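Local coordinates for ribosomal protein s2-related protein (Deinococcus radiodurans, PDB 2JH3) that binds a [4Fe-4S] cluster and has a chelatase-like fold, consistent with a sirohydrochlorin ferrochelatase type of activity that remains only tentatively assigned, at residues Pro120-Ala125 with Ala254-Ala259; Glu158-Ala163 with Val210-His215. All coordinates share one frame; numbering follows the deposited sequence.

Interaction 1 (Pro120-Ala125 with Ala254-Ala259)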
ATOM      1  N   PRO A 120      -7.139   0.492 -44.051  1.00 31.53           N
ATOM      2  CA  PRO A 120      -8.352   0.990 -44.743  1.00 30.56           C
ATOM      3  C   PRO A 120      -9.667   0.413 -44.284  1.00 30.22           C
ATOM      4  O   PRO A 120     -10.707   1.089 -44.419  1.00 30.13           O
ATOM      5  CB  PRO A 120      -8.072   0.736 -46.220  1.00 32.21           C
ATOM      6  CG  PRO A 120      -6.917  -0.290 -46.269  1.00 32.28           C
ATOM      7  CD  PRO A 120      -6.123  -0.029 -44.995  1.00 31.48           C
ATOM      8  N   GLY A 121      -9.643  -0.781 -43.692  1.00 27.80           N
ATOM      9  CA  GLY A 121     -10.784  -1.354 -43.028  1.00 27.67           C
ATOM     10  C   GLY A 121     -11.416  -0.484 -41.949  1.00 27.60           C
ATOM     11  O   GLY A 121     -12.556  -0.717 -41.548  1.00 25.99           O
ATOM     12  N   MET A 122     -10.679   0.489 -41.437  1.00 27.99           N
ATOM     13  CA  MET A 122     -11.211   1.336 -40.377  1.00 28.66           C
ATOM     14  C   MET A 122     -12.379   2.194 -40.868  1.00 29.15           C
ATOM     15  O   MET A 122     -13.229   2.540 -40.100  1.00 30.45           O
ATOM     16  CB  MET A 122     -10.090   2.194 -39.741  1.00 30.05           C
ATOM     17  CG  MET A 122      -9.237   1.465 -38.605  1.00 28.11           C
ATOM     18  SD  MET A 122     -10.244   0.630 -37.323  1.00 32.64           S
ATOM     19  CE  MET A 122     -11.146   2.101 -36.732  1.00 32.04           C
ATOM     20  N   ALA A 123     -12.392   2.576 -42.130  1.00 31.21           N
ATOM     21  CA  ALA A 123     -13.584   3.261 -42.758  1.00 32.50           C
ATOM     22  C   ALA A 123     -14.905   2.490 -42.607  1.00 32.88           C
ATOM     23  O   ALA A 123     -15.977   3.073 -42.295  1.00 32.47           O
ATOM     24  CB  ALA A 123     -13.286   3.537 -44.200  1.00 32.99           C
ATOM     25  N   ASP A 124     -14.841   1.162 -42.814  1.00 33.59           N
ATOM     26  CA  ASP A 124     -15.983   0.269 -42.566  1.00 34.01           C
ATOM     27  C   ASP A 124     -16.424   0.214 -41.140  1.00 34.21           C
ATOM     28  O   ASP A 124     -17.647   0.138 -40.841  1.00 33.57           O
ATOM     29  CB  ASP A 124     -15.602  -1.178 -42.924  1.00 36.21           C
ATOM     30  CG  ASP A 124     -15.159  -1.325 -44.349  1.00 40.57           C
ATOM     31  OD1 ASP A 124     -15.975  -1.034 -45.247  1.00 44.75           O
ATOM     32  OD2 ASP A 124     -13.984  -1.698 -44.595  1.00 48.89           O
ATOM     33  N   ALA A 125     -15.443   0.166 -40.228  1.00 32.71           N
ATOM     34  CA  ALA A 125     -15.742   0.167 -38.793  1.00 32.12           C
ATOM     35  C   ALA A 125     -16.393   1.512 -38.363  1.00 31.25           C
ATOM     36  O   ALA A 125     -17.304   1.532 -37.587  1.00 29.51           O
ATOM     37  CB  ALA A 125     -14.456  -0.136 -37.969  1.00 32.14           C
ATOM     38  N   ALA A 254     -12.370  -6.000 -34.802  1.00 34.08           N
ATOM     39  CA  ALA A 254     -11.683  -7.317 -34.789  1.00 34.00           C
ATOM     40  C   ALA A 254     -11.349  -7.766 -36.182  1.00 33.91           C
ATOM     41  O   ALA A 254     -10.267  -8.303 -36.441  1.00 33.50           O
ATOM     42  CB  ALA A 254     -12.501  -8.383 -34.105  1.00 33.64           C
ATOM     43  N   GLU A 255     -12.273  -7.521 -37.113  1.00 33.70           N
ATOM     44  CA  GLU A 255     -12.016  -7.857 -38.513  1.00 32.63           C
ATOM     45  C   GLU A 255     -10.921  -7.042 -39.130  1.00 31.07           C
ATOM     46  O   GLU A 255     -10.203  -7.540 -40.002  1.00 29.50           O
ATOM     47  CB  GLU A 255     -13.322  -7.807 -39.349  1.00 34.95           C
ATOM     48  CG  GLU A 255     -14.207  -9.096 -39.142  1.00 39.66           C
ATOM     49  CD  GLU A 255     -13.456 -10.413 -39.569  1.00 45.83           C
ATOM     50  OE1 GLU A 255     -12.917 -10.512 -40.710  1.00 50.35           O
ATOM     51  OE2 GLU A 255     -13.414 -11.373 -38.760  1.00 49.70           O
ATOM     52  N   VAL A 256     -10.754  -5.795 -38.704  1.00 29.50           N
ATOM     53  CA  VAL A 256      -9.649  -4.984 -39.223  1.00 29.68           C
ATOM     54  C   VAL A 256      -8.285  -5.493 -38.728  1.00 28.44           C
ATOM     55  O   VAL A 256      -7.318  -5.557 -39.477  1.00 28.53           O
ATOM     56  CB  VAL A 256      -9.798  -3.458 -38.844  1.00 28.03           C
ATOM     57  CG1 VAL A 256      -8.729  -2.672 -39.479  1.00 29.15           C
ATOM     58  CG2 VAL A 256     -11.208  -2.909 -39.245  1.00 30.16           C
ATOM     59  N   VAL A 257      -8.216  -5.806 -37.450  1.00 30.09           N
ATOM     60  CA  VAL A 257      -7.008  -6.396 -36.835  1.00 30.56           C
ATOM     61  C   VAL A 257      -6.555  -7.650 -37.577  1.00 29.97           C
ATOM     62  O   VAL A 257      -5.369  -7.800 -37.891  1.00 31.11           O
ATOM     63  CB  VAL A 257      -7.282  -6.718 -35.352  1.00 30.98           C
ATOM     64  CG1 VAL A 257      -6.217  -7.702 -34.765  1.00 31.39           C
ATOM     65  CG2 VAL A 257      -7.336  -5.453 -34.542  1.00 30.20           C
ATOM     66  N   LEU A 258      -7.512  -8.526 -37.863  1.00 31.48           N
ATOM     67  CA  LEU A 258      -7.269  -9.759 -38.662  1.00 31.95           C
ATOM     68  C   LEU A 258      -6.700  -9.472 -40.051  1.00 32.44           C
ATOM     69  O   LEU A 258      -5.715 -10.106 -40.487  1.00 33.37           O
ATOM     70  CB  LEU A 258      -8.530 -10.602 -38.754  1.00 32.44           C
ATOM     71  CG  LEU A 258      -8.971 -11.425 -37.524  1.00 34.61           C
ATOM     72  CD1 LEU A 258     -10.214 -12.246 -37.829  1.00 35.87           C
ATOM     73  CD2 LEU A 258      -7.888 -12.355 -37.049  1.00 37.98           C
ATOM     74  N   ALA A 259      -7.273  -8.465 -40.721  1.00 33.04           N
ATOM     75  CA  ALA A 259      -6.802  -8.028 -42.026  1.00 31.88           C
ATOM     76  C   ALA A 259      -5.424  -7.478 -41.952  1.00 31.73           C
ATOM     77  O   ALA A 259      -4.589  -7.774 -42.813  1.00 32.11           O
ATOM     78  CB  ALA A 259      -7.790  -7.008 -42.643  1.00 32.75           C
TER

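Interaction 2 (Glu158-Ala163 with Val210-His215)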
ATOM      1  N   GLU A 158      -7.775  11.464 -41.751  1.00 34.82           N
ATOM      2  CA  GLU A 158      -8.049  12.230 -42.985  1.00 35.71           C
ATOM      3  C   GLU A 158      -8.106  11.302 -44.214  1.00 35.26           C
ATOM      4  O   GLU A 158      -8.993  11.401 -45.066  1.00 34.78           O
ATOM      5  CB  GLU A 158      -6.990  13.311 -43.164  1.00 37.37           C
ATOM      6  CG  GLU A 158      -6.999  14.372 -41.991  1.00 41.37           C
ATOM      7  CD  GLU A 158      -8.163  15.393 -42.047  1.00 45.10           C
ATOM      8  OE1 GLU A 158      -8.961  15.321 -43.026  1.00 48.10           O
ATOM      9  OE2 GLU A 158      -8.266  16.274 -41.113  1.00 45.36           O
ATOM     10  N   THR A 159      -7.220  10.324 -44.261  1.00 35.10           N
ATOM     11  CA  THR A 159      -7.310   9.329 -45.360  1.00 34.37           C
ATOM     12  C   THR A 159      -8.646   8.600 -45.343  1.00 33.35           C
ATOM     13  O   THR A 159      -9.360   8.581 -46.334  1.00 33.03           O
ATOM     14  CB  THR A 159      -6.097   8.432 -45.309  1.00 34.69           C
ATOM     15  OG1 THR A 159      -4.956   9.255 -45.582  1.00 33.77           O
ATOM     16  CG2 THR A 159      -6.180   7.307 -46.314  1.00 34.79           C
ATOM     17  N   HIS A 160      -9.060   8.105 -44.186  1.00 31.75           N
ATOM     18  CA  HIS A 160     -10.357   7.468 -44.066  1.00 32.59           C
ATOM     19  C   HIS A 160     -11.559   8.383 -44.347  1.00 32.93           C
ATOM     20  O   HIS A 160     -12.583   7.913 -44.879  1.00 32.78           O
ATOM     21  CB  HIS A 160     -10.527   6.894 -42.668  1.00 32.24           C
ATOM     22  CG  HIS A 160      -9.475   5.890 -42.341  1.00 32.33           C
ATOM     23  ND1 HIS A 160      -8.730   5.924 -41.173  1.00 35.46           N
ATOM     24  CD2 HIS A 160      -8.941   4.916 -43.106  1.00 29.37           C
ATOM     25  CE1 HIS A 160      -7.816   4.962 -41.224  1.00 33.10           C
ATOM     26  NE2 HIS A 160      -7.922   4.340 -42.384  1.00 36.47           N
ATOM     27  N   ALA A 161     -11.467   9.632 -43.873  1.00 33.17           N
ATOM     28  CA  ALA A 161     -12.564  10.611 -44.087  1.00 33.83           C
ATOM     29  C   ALA A 161     -12.805  10.732 -45.605  1.00 34.16           C
ATOM     30  O   ALA A 161     -13.950  10.649 -46.060  1.00 34.58           O
ATOM     31  CB  ALA A 161     -12.220  11.933 -43.440  1.00 33.74           C
ATOM     32  N   GLN A 162     -11.725  10.750 -46.385  1.00 35.99           N
ATOM     33  CA  GLN A 162     -11.882  10.826 -47.858  1.00 36.98           C
ATOM     34  C   GLN A 162     -12.456   9.552 -48.512  1.00 37.62           C
ATOM     35  O   GLN A 162     -13.312   9.649 -49.387  1.00 37.79           O
ATOM     36  CB  GLN A 162     -10.608  11.284 -48.528  1.00 37.90           C
ATOM     37  CG  GLN A 162     -10.725  11.393 -50.075  1.00 39.06           C
ATOM     38  CD  GLN A 162     -11.750  12.446 -50.587  1.00 41.95           C
ATOM     39  OE1 GLN A 162     -12.191  13.337 -49.862  1.00 41.81           O
ATOM     40  NE2 GLN A 162     -12.083  12.346 -51.867  1.00 44.33           N
ATOM     41  N   ALA A 163     -12.060   8.357 -48.057  1.00 37.45           N
ATOM     42  CA  ALA A 163     -12.688   7.155 -48.551  1.00 37.36           C
ATOM     43  C   ALA A 163     -14.179   7.110 -48.243  1.00 38.24           C
ATOM     44  O   ALA A 163     -14.969   6.474 -48.965  1.00 37.98           O
ATOM     45  CB  ALA A 163     -12.017   5.928 -47.940  1.00 38.02           C
ATOM     46  N   VAL A 210     -18.848  10.270 -34.677  1.00 27.58           N
ATOM     47  CA  VAL A 210     -18.027   9.098 -34.323  1.00 27.48           C
ATOM     48  C   VAL A 210     -16.610   9.534 -33.882  1.00 25.31           C
ATOM     49  O   VAL A 210     -15.779   9.973 -34.679  1.00 24.77           O
ATOM     50  CB  VAL A 210     -18.019   8.012 -35.447  1.00 26.99           C
ATOM     51  CG1 VAL A 210     -17.030   6.800 -35.116  1.00 31.59           C
ATOM     52  CG2 VAL A 210     -19.425   7.489 -35.639  1.00 28.35           C
ATOM     53  N   PRO A 211     -16.348   9.388 -32.599  1.00 24.20           N
ATOM     54  CA  PRO A 211     -15.025   9.504 -32.053  1.00 25.42           C
ATOM     55  C   PRO A 211     -14.045   8.450 -32.563  1.00 24.39           C
ATOM     56  O   PRO A 211     -14.280   7.215 -32.377  1.00 26.10           O
ATOM     57  CB  PRO A 211     -15.254   9.355 -30.538  1.00 24.64           C
ATOM     58  CG  PRO A 211     -16.729   9.656 -30.349  1.00 25.72           C
ATOM     59  CD  PRO A 211     -17.326   9.045 -31.548  1.00 24.90           C
ATOM     60  N   PHE A 212     -12.998   8.916 -33.250  1.00 25.45           N
ATOM     61  CA  PHE A 212     -11.904   8.017 -33.767  1.00 26.34           C
ATOM     62  C   PHE A 212     -10.901   7.782 -32.631  1.00 26.33           C
ATOM     63  O   PHE A 212      -9.792   8.243 -32.682  1.00 25.62           O
ATOM     64  CB  PHE A 212     -11.194   8.645 -34.945  1.00 26.70           C
ATOM     65  CG  PHE A 212     -10.280   7.707 -35.677  1.00 27.55           C
ATOM     66  CD1 PHE A 212     -10.805   6.621 -36.366  1.00 31.03           C
ATOM     67  CD2 PHE A 212      -8.907   7.970 -35.792  1.00 26.98           C
ATOM     68  CE1 PHE A 212      -9.983   5.762 -37.112  1.00 28.45           C
ATOM     69  CE2 PHE A 212      -8.107   7.110 -36.526  1.00 29.24           C
ATOM     70  CZ  PHE A 212      -8.664   6.008 -37.194  1.00 27.67           C
ATOM     71  N   LEU A 213     -11.377   7.107 -31.594  1.00 27.52           N
ATOM     72  CA  LEU A 213     -10.665   6.876 -30.332  1.00 28.82           C
ATOM     73  C   LEU A 213     -10.804   5.401 -29.948  1.00 28.98           C
ATOM     74  O   LEU A 213     -11.848   4.773 -30.196  1.00 27.65           O
ATOM     75  CB  LEU A 213     -11.366   7.702 -29.215  1.00 29.85           C
ATOM     76  CG  LEU A 213     -11.002   9.144 -28.904  1.00 32.63           C
ATOM     77  CD1 LEU A 213     -10.030   9.768 -29.816  1.00 34.51           C
ATOM     78  CD2 LEU A 213     -12.270   9.953 -28.747  1.00 32.85           C
ATOM     79  N   THR A 214      -9.782   4.846 -29.285  1.00 29.79           N
ATOM     80  CA  THR A 214      -9.946   3.505 -28.725  1.00 30.20           C
ATOM     81  C   THR A 214     -10.932   3.542 -27.595  1.00 30.81           C
ATOM     82  O   THR A 214     -11.707   2.601 -27.409  1.00 32.22           O
ATOM     83  CB  THR A 214      -8.624   2.914 -28.173  1.00 29.49           C
ATOM     84  OG1 THR A 214      -8.027   3.854 -27.287  1.00 29.31           O
ATOM     85  CG2 THR A 214      -7.664   2.585 -29.297  1.00 28.37           C
ATOM     86  N   HIS A 215     -10.887   4.617 -26.820  1.00 31.83           N
ATOM     87  CA  HIS A 215     -11.742   4.757 -25.637  1.00 32.29           C
ATOM     88  C   HIS A 215     -11.991   6.209 -25.363  1.00 35.07           C
ATOM     89  O   HIS A 215     -11.397   7.096 -25.980  1.00 34.80           O
ATOM     90  CB  HIS A 215     -11.074   4.147 -24.386  1.00 32.06           C
ATOM     91  CG  HIS A 215      -9.744   4.750 -24.107  1.00 29.08           C
ATOM     92  ND1 HIS A 215      -8.661   4.564 -24.952  1.00 29.10           N
ATOM     93  CD2 HIS A 215      -9.339   5.600 -23.151  1.00 26.87           C
ATOM     94  CE1 HIS A 215      -7.631   5.248 -24.492  1.00 30.57           C
ATOM     95  NE2 HIS A 215      -8.021   5.896 -23.406  1.00 27.86           N
TER

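Interaction 1 (Pro120-Ala125 with Ala254-Ala259)
Val256 pushes its isopropyl group against the backbone around Gly121, near the N-terminal end of helix 122-133, where it also meets Met122. It contributes more than half of the surface buried here. Because Gly121 carries no side chain, the two backbones come near each other, with the CA atoms of Gly121 and Val256 5.4 Å apart. The valine is then in contact with bare main chain: its CG2 lies 3.5 Å from Gly121 O and 3.6 Å from Gly121 C. That carbonyl oxygen is not left without a polar partner, since it accepts the backbone N-H of Ala125.

CG2 does nearly all the touching. With CG1 anti to the backbone N (chi1 -175°), CG2 is left beside that nitrogen and faces Gly121, while Val256 CG1 comes no nearer than 4.2 Å, to Met122 N. The side chain of Met122 folds back on itself at chi2 and chi3 and crosses that of Val256 at about a right angle, bringing SD to 4.1 Å from Val256 CG2. Ala125 CB closes in more loosely, 4.5 Å from Val256 CG2.

Leu116 and His119 also pack on Val256. The contact is buried helix packing in the chelatase-like part of the chain, away from the cluster, and joins helix 253-262, which leans on helix 18-35 through Val257, to helix 122-133 by a glycine-permitted close approach. Its chemistry is one of shape: an apolar branch fitted against peptide atoms and a thioether, with cohesion coming from dispersion and the exclusion of water.

Interaction 2 (Glu158-Ala163 with Val210-His215)
Phe212 stands at the centre of an inverse gamma turn, and from this tight bend it sends its ring toward the imidazole of His160 to make a meeting centred on one ring corner. The turn takes in Pro211, Phe212 and Leu213, at the C-terminal side of strand 207-211, and is closed by a weak backbone bond from Leu213 N to Pro211 O of 3.0 Å.

Across the contact, CZ at the far end of the phenyl ring comes closest to ND1 of His160, at 4.0 Å. The two rings are set obliquely, their planes at 53° and their centroids 5.9 Å apart. The side chains cross at about a right angle. Both have to extend to meet, because the CA atoms of His160 and Phe212 are 10.4 Å apart. On the phenylalanine, CG is anti to the backbone N (chi1 -169°), which carries the ring out from the turn toward the helix; on the histidine, CG is anti to the carbonyl carbon (chi1 -59°), with the imidazole leaning out from helix 155-167.

The histidine has a second tie, as NE2 makes a weak hydrogen bond with the carbonyl oxygen of His119, in the loop before helix 122-133. This weak bond may bias the ring's rotation while ND1 lies against the phenylalanine.

Around the pair, helix 155-167 rests Ala161 on Val173 and Val175 of strand 172-177, and strand 207-211 pairs through Val210 with Leu146 and Leu148 of strand 144-149 in the five-stranded parallel sheet. Met122 of helix 122-133 touches both rings and Ile126 touches Phe212, which also meets Leu74, Asn154 and Val247 from loops.

Interactions 1 and 2 have centres about 12 Å apart and meet directly through Met122. Its CE lies 3.9 Å from Phe212 CE1, and its CB 3.9 Å from His160 CE1, so one methionine faces Val256 as well as both rings. Along the chain the order is 120-125, 158-163, 210-215, 254-259, the two segments of interaction 2 falling between those of interaction 1. Segment 120-125 belongs to the first CbiX-like region of the chain and the other three to the second. Together the contacts join helix 122-133 to helices 155-167 and 253-262 and to the turn at the C-terminal end of strand 207-211, away from the iron-sulfur cluster.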